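Local coordinates for protein putative metal-dependent isothiocyanate hydrolase SaxA (Pectobacterium carotovorum, PDB 6BRM) that probably hydrolyses isothiocyanates, the toxic defence compounds of crucifer plants, at a centre of two zinc ions, at residues Thr120-Glu132 with Asp164-Phe178. Residues are numbered along the deposited sequence; the frame is centred on the assembly and turned at random.
Sequences TIYKTDGQHGSNE and DTVWVKPYVKSLQRF. With ZN (zinc ion), chain L; ZN (zinc ion), chain M.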
loop_
_atom_site.group_PDB
_atom_site.type_symbol
_atom_site.label_atom_id
_atom_site.label_comp_id
_atom_site.label_asym_id
_atom_site.label_seq_id
_atom_site.Cartn_x
_atom_site.Cartn_y
_atom_site.Cartn_z
ATOM N N THR B 120 11.388 -14.634 -13.853
ATOM C CA THR B 120 10.597 -13.428 -13.661
ATOM C C THR B 120 10.858 -12.917 -12.249
ATOM O O THR B 120 10.848 -13.706 -11.300
ATOM C CB THR B 120 9.092 -13.720 -13.826
ATOM O OG1 THR B 120 8.873 -14.435 -15.048
ATOM C CG2 THR B 120 8.284 -12.435 -13.851
ATOM N N ILE B 121 11.090 -11.607 -12.117
ATOM C CA ILE B 121 11.288 -10.959 -10.819
ATOM C C ILE B 121 10.258 -9.845 -10.665
ATOM O O ILE B 121 10.296 -8.865 -11.405
ATOM C CB ILE B 121 12.718 -10.382 -10.681
ATOM C CG1 ILE B 121 13.742 -11.521 -10.623
ATOM C CG2 ILE B 121 12.841 -9.510 -9.430
ATOM C CD1 ILE B 121 15.180 -11.068 -10.766
ATOM N N TYR B 122 9.351 -9.999 -9.705
ATOM C CA TYR B 122 8.333 -8.987 -9.420
ATOM C C TYR B 122 8.748 -8.140 -8.216
ATOM O O TYR B 122 9.120 -8.688 -7.175
ATOM C CB TYR B 122 6.984 -9.638 -9.118
ATOM C CG TYR B 122 6.419 -10.516 -10.213
ATOM C CD1 TYR B 122 5.619 -9.977 -11.223
ATOM C CD2 TYR B 122 6.647 -11.894 -10.221
ATOM C CE1 TYR B 122 5.081 -10.779 -12.222
ATOM C CE2 TYR B 122 6.111 -12.707 -11.211
ATOM C CZ TYR B 122 5.331 -12.146 -12.212
ATOM O OH TYR B 122 4.802 -12.948 -13.195
ATOM N N LYS B 123 8.667 -6.816 -8.368
ATOM C CA LYS B 123 8.932 -5.861 -7.292
ATOM C C LYS B 123 7.614 -5.555 -6.578
ATOM O O LYS B 123 6.620 -5.239 -7.234
ATOM C CB LYS B 123 9.536 -4.572 -7.866
ATOM C CG LYS B 123 9.960 -3.541 -6.828
ATOM C CD LYS B 123 10.663 -2.332 -7.443
ATOM C CE LYS B 123 9.734 -1.437 -8.255
ATOM N NZ LYS B 123 8.636 -0.852 -7.435
ATOM N N THR B 124 7.631 -5.631 -5.244
ATOM C CA THR B 124 6.441 -5.489 -4.392
ATOM C C THR B 124 6.478 -4.193 -3.580
ATOM O O THR B 124 7.556 -3.717 -3.216
ATOM C CB THR B 124 6.367 -6.651 -3.385
ATOM O OG1 THR B 124 6.688 -7.882 -4.039
ATOM C CG2 THR B 124 4.982 -6.752 -2.760
ATOM N N ASP B 125 5.304 -3.635 -3.283
ATOM C CA ASP B 125 5.208 -2.430 -2.454
ATOM C C ASP B 125 4.909 -2.833 -1.017
ATOM O O ASP B 125 3.949 -3.549 -0.768
ATOM C CB ASP B 125 4.119 -1.478 -2.971
ATOM C CG ASP B 125 4.205 -0.080 -2.341
ATOM O OD1 ASP B 125 5.274 0.559 -2.429
ATOM O OD2 ASP B 125 3.200 0.382 -1.762
ATOM N N GLY B 126 5.750 -2.383 -0.087
ATOM C CA GLY B 126 5.550 -2.603 1.347
ATOM C C GLY B 126 5.309 -1.280 2.045
ATOM O O GLY B 126 5.208 -0.239 1.394
ATOM N N GLN B 127 5.190 -1.325 3.370
ATOM C CA GLN B 127 5.158 -0.121 4.190
ATOM C C GLN B 127 6.114 -0.281 5.371
ATOM O O GLN B 127 5.879 -1.103 6.257
ATOM C CB GLN B 127 3.734 0.165 4.666
ATOM C CG GLN B 127 3.527 1.598 5.132
ATOM C CD GLN B 127 2.063 1.973 5.244
ATOM O OE1 GLN B 127 1.502 2.597 4.342
ATOM N NE2 GLN B 127 1.436 1.586 6.348
ATOM N N HIS B 128 7.179 0.521 5.380
ATOM C CA HIS B 128 8.252 0.436 6.377
ATOM C C HIS B 128 7.876 1.262 7.615
ATOM O O HIS B 128 8.570 2.213 7.981
ATOM C CB HIS B 128 9.568 0.931 5.747
ATOM C CG HIS B 128 10.809 0.448 6.434
ATOM N ND1 HIS B 128 10.820 -0.021 7.730
ATOM C CD2 HIS B 128 12.092 0.391 6.002
ATOM C CE1 HIS B 128 12.055 -0.358 8.062
ATOM N NE2 HIS B 128 12.847 -0.111 7.036
ATOM N N GLY B 129 6.782 0.881 8.270
ATOM C CA GLY B 129 6.220 1.667 9.371
ATOM C C GLY B 129 4.715 1.553 9.461
ATOM O O GLY B 129 4.065 1.041 8.551
ATOM N N SER B 130 4.168 2.038 10.573
ATOM C CA SER B 130 2.719 2.087 10.791
ATOM C C SER B 130 2.066 3.184 9.951
ATOM O O SER B 130 2.750 4.056 9.422
ATOM C CB SER B 130 2.421 2.352 12.266
ATOM O OG SER B 130 2.945 3.612 12.659
ATOM N N ASN B 131 0.741 3.138 9.853
ATOM C CA ASN B 131 -0.043 4.174 9.162
ATOM C C ASN B 131 0.189 5.573 9.733
ATOM O O ASN B 131 0.244 6.549 8.980
ATOM C CB ASN B 131 -1.544 3.849 9.228
ATOM C CG ASN B 131 -1.937 2.696 8.324
ATOM O OD1 ASN B 131 -1.092 2.066 7.693
ATOM N ND2 ASN B 131 -3.231 2.415 8.258
ATOM N N GLU B 132 0.335 5.654 11.056
ATOM C CA GLU B 132 0.517 6.935 11.752
ATOM C C GLU B 132 1.867 7.548 11.390
ATOM O O GLU B 132 1.947 8.733 11.060
ATOM C CB GLU B 132 0.422 6.777 13.284
ATOM C CG GLU B 132 -0.729 5.927 13.834
ATOM C CD GLU B 132 -2.064 6.162 13.142
ATOM O OE1 GLU B 132 -2.412 7.336 12.878
ATOM O OE2 GLU B 132 -2.770 5.166 12.872
ATOM N N ASP B 164 11.639 -5.053 4.279
ATOM C CA ASP B 164 11.304 -4.156 5.386
ATOM C C ASP B 164 9.913 -3.552 5.215
ATOM O O ASP B 164 9.760 -2.424 4.742
ATOM C CB ASP B 164 12.355 -3.044 5.534
ATOM C CG ASP B 164 13.627 -3.508 6.241
ATOM O OD1 ASP B 164 13.859 -4.735 6.319
ATOM O OD2 ASP B 164 14.386 -2.632 6.731
ATOM N N THR B 165 8.907 -4.325 5.612
ATOM C CA THR B 165 7.514 -3.878 5.639
ATOM C C THR B 165 6.829 -4.415 6.898
ATOM O O THR B 165 7.179 -5.493 7.361
ATOM C CB THR B 165 6.736 -4.347 4.380
ATOM O OG1 THR B 165 5.371 -3.910 4.459
ATOM C CG2 THR B 165 6.764 -5.872 4.211
ATOM N N VAL B 166 5.882 -3.656 7.452
ATOM C CA VAL B 166 4.932 -4.196 8.436
ATOM C C VAL B 166 3.719 -4.748 7.676
ATOM O O VAL B 166 3.663 -4.675 6.438
ATOM C CB VAL B 166 4.498 -3.155 9.510
ATOM C CG1 VAL B 166 5.714 -2.489 10.140
ATOM C CG2 VAL B 166 3.530 -2.110 8.954
ATOM N N TRP B 167 2.761 -5.309 8.410
ATOM C CA TRP B 167 1.549 -5.852 7.798
ATOM C C TRP B 167 0.676 -4.738 7.197
ATOM O O TRP B 167 0.054 -3.957 7.924
ATOM C CB TRP B 167 0.744 -6.675 8.811
ATOM C CG TRP B 167 -0.360 -7.475 8.190
ATOM C CD1 TRP B 167 -1.560 -7.006 7.732
ATOM C CD2 TRP B 167 -0.374 -8.890 7.968
ATOM N NE1 TRP B 167 -2.314 -8.040 7.233
ATOM C CE2 TRP B 167 -1.611 -9.208 7.364
ATOM C CE3 TRP B 167 0.540 -9.921 8.216
ATOM C CZ2 TRP B 167 -1.964 -10.514 7.011
ATOM C CZ3 TRP B 167 0.196 -11.218 7.857
ATOM C CH2 TRP B 167 -1.049 -11.505 7.261
ATOM N N VAL B 168 0.663 -4.676 5.864
ATOM C CA VAL B 168 -0.301 -3.869 5.100
ATOM C C VAL B 168 -0.938 -4.763 4.035
ATOM O O VAL B 168 -0.463 -5.875 3.813
ATOM C CB VAL B 168 0.354 -2.615 4.483
ATOM C CG1 VAL B 168 0.635 -1.597 5.568
ATOM C CG2 VAL B 168 1.642 -2.947 3.732
ATOM N N LYS B 169 -2.006 -4.300 3.386
ATOM C CA LYS B 169 -2.732 -5.159 2.422
ATOM C C LYS B 169 -1.963 -5.444 1.116
ATOM O O LYS B 169 -2.182 -6.495 0.512
ATOM C CB LYS B 169 -4.170 -4.656 2.150
ATOM C CG LYS B 169 -4.474 -4.104 0.758
ATOM C CD LYS B 169 -5.925 -3.659 0.677
ATOM C CE LYS B 169 -6.306 -3.230 -0.727
ATOM N NZ LYS B 169 -5.496 -2.093 -1.235
ATOM N N PRO B 170 -1.068 -4.531 0.675
ATOM C CA PRO B 170 -0.181 -4.897 -0.442
ATOM C C PRO B 170 0.687 -6.139 -0.189
ATOM O O PRO B 170 1.070 -6.828 -1.144
ATOM C CB PRO B 170 0.691 -3.652 -0.608
ATOM C CG PRO B 170 -0.202 -2.541 -0.197
ATOM C CD PRO B 170 -0.955 -3.093 0.983
ATOM N N TYR B 171 0.997 -6.407 1.080
ATOM C CA TYR B 171 1.654 -7.649 1.463
ATOM C C TYR B 171 0.695 -8.845 1.355
ATOM O O TYR B 171 1.077 -9.899 0.857
ATOM C CB TYR B 171 2.238 -7.542 2.880
ATOM C CG TYR B 171 2.779 -8.849 3.384
ATOM C CD1 TYR B 171 4.008 -9.323 2.938
ATOM C CD2 TYR B 171 2.049 -9.633 4.270
ATOM C CE1 TYR B 171 4.508 -10.536 3.377
ATOM C CE2 TYR B 171 2.537 -10.849 4.716
ATOM C CZ TYR B 171 3.769 -11.294 4.265
ATOM O OH TYR B 171 4.283 -12.488 4.679
ATOM N N VAL B 172 -0.538 -8.678 1.828
ATOM C CA VAL B 172 -1.557 -9.740 1.772
ATOM C C VAL B 172 -1.917 -10.100 0.330
ATOM O O VAL B 172 -1.991 -11.283 -0.009
ATOM C CB VAL B 172 -2.843 -9.357 2.552
ATOM C CG1 VAL B 172 -3.921 -10.436 2.414
ATOM C CG2 VAL B 172 -2.516 -9.121 4.020
ATOM N N LYS B 173 -2.142 -9.087 -0.506
ATOM C CA LYS B 173 -2.429 -9.300 -1.935
ATOM C C LYS B 173 -1.298 -9.993 -2.704
ATOM O O LYS B 173 -1.557 -10.690 -3.686
ATOM C CB LYS B 173 -2.774 -7.977 -2.628
ATOM C CG LYS B 173 -4.133 -7.417 -2.237
ATOM C CD LYS B 173 -4.376 -6.044 -2.842
ATOM C CE LYS B 173 -4.622 -6.098 -4.343
ATOM N NZ LYS B 173 -4.871 -4.742 -4.909
ATOM N N SER B 174 -0.053 -9.789 -2.266
ATOM C CA SER B 174 1.103 -10.471 -2.859
ATOM C C SER B 174 1.127 -11.963 -2.527
ATOM O O SER B 174 1.483 -12.776 -3.376
ATOM C CB SER B 174 2.402 -9.810 -2.409
ATOM O OG SER B 174 2.418 -8.452 -2.801
ATOM N N LEU B 175 0.756 -12.314 -1.296
ATOM C CA LEU B 175 0.586 -13.718 -0.903
ATOM C C LEU B 175 -0.571 -14.364 -1.663
ATOM O O LEU B 175 -0.472 -15.515 -2.080
ATOM C CB LEU B 175 0.335 -13.849 0.607
ATOM C CG LEU B 175 1.409 -13.380 1.599
ATOM C CD1 LEU B 175 0.885 -13.494 3.025
ATOM C CD2 LEU B 175 2.702 -14.166 1.443
ATOM N N GLN B 176 -1.665 -13.621 -1.836
ATOM C CA GLN B 176 -2.839 -14.115 -2.572
ATOM C C GLN B 176 -2.572 -14.265 -4.071
ATOM O O GLN B 176 -3.006 -15.246 -4.677
ATOM C CB GLN B 176 -4.052 -13.207 -2.345
ATOM C CG GLN B 176 -4.613 -13.279 -0.930
ATOM C CD GLN B 176 -5.748 -12.299 -0.682
ATOM O OE1 GLN B 176 -6.195 -11.597 -1.590
ATOM N NE2 GLN B 176 -6.225 -12.253 0.558
ATOM N N ARG B 177 -1.860 -13.309 -4.659
ATOM C CA ARG B 177 -1.539 -13.356 -6.088
ATOM C C ARG B 177 -0.511 -14.445 -6.401
ATOM O O ARG B 177 -0.846 -15.444 -7.041
ATOM C CB ARG B 177 -1.044 -11.990 -6.588
ATOM C CG ARG B 177 -0.678 -11.945 -8.065
ATOM C CD ARG B 177 -0.129 -10.585 -8.461
ATOM N NE ARG B 177 0.421 -10.581 -9.815
ATOM C CZ ARG B 177 0.980 -9.528 -10.411
ATOM N NH1 ARG B 177 1.077 -8.358 -9.783
ATOM N NH2 ARG B 177 1.450 -9.645 -11.654
ATOM N N PHE B 178 0.728 -14.252 -5.946
ATOM C CA PHE B 178 1.853 -15.110 -6.353
ATOM C C PHE B 178 1.891 -16.468 -5.642
ATOM O O PHE B 178 2.511 -17.403 -6.156
ATOM C CB PHE B 178 3.188 -14.382 -6.163
ATOM C CG PHE B 178 3.276 -13.076 -6.903
ATOM C CD1 PHE B 178 3.470 -13.055 -8.277
ATOM C CD2 PHE B 178 3.154 -11.866 -6.227
ATOM C CE1 PHE B 178 3.546 -11.853 -8.964
ATOM C CE2 PHE B 178 3.232 -10.660 -6.907
ATOM C CZ PHE B 178 3.428 -10.653 -8.280
HETATM ZN ZN ZN L . 14.912 -0.501 6.400
HETATM ZN ZN ZN M . 16.180 -3.046 7.943
HETATM O O HOH W 1 16.569 -0.881 7.775
HETATM O O HOH W 2 15.191 -2.421 9.807
#
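H128 and D164 share the first zinc ion, NE2 of H128 and OD2 of D164 each bonding it at 2.2 Å. The same OD2 bridges to the second zinc. Both side chains point the same way, with D164 CB over one face of the imidazole and the carboxylate turned 80° from the ring plane; I198 holds H128 ND1, and ND2 of N186 hydrogen-bonds D164 OD1. Just behind the metals the packing is tight: Q127 N donates to T165 OG1 at 2.8 Å, nearly straight at 167°, and V166 N returns a bond to Q127 O, also 2.8 Å. T165 OG1, anti to its own N, also gives its proton to V166 O.

This is a zinc-ligand corner of the metallo-beta-lactamase fold, where the loops after strands 120-124 and 159-163 meet; H67, H69, D71, H72 and H221 complete the site. Q127 extends across V168, the N-cap residue of helix 169-178, and hands NE2 to N131 OD1 in the amide plane, while K169 of the second subunit holds the amide's other end.

Farther from the zincs, strand and helix run roughly antiparallel, their axes 10.5 Å apart at closest approach. T124 CG2 packs against S174, whose OG hydrogen-bonds P170 O, and F178 CE1 lies over the centre of one Y122 ring face, the planes tilted by 43°. On the solvent side R177 NH2 meets the Y122 ring and salt-bridges E112. At the dimer interface D125 salt-bridges K173 of the second subunit.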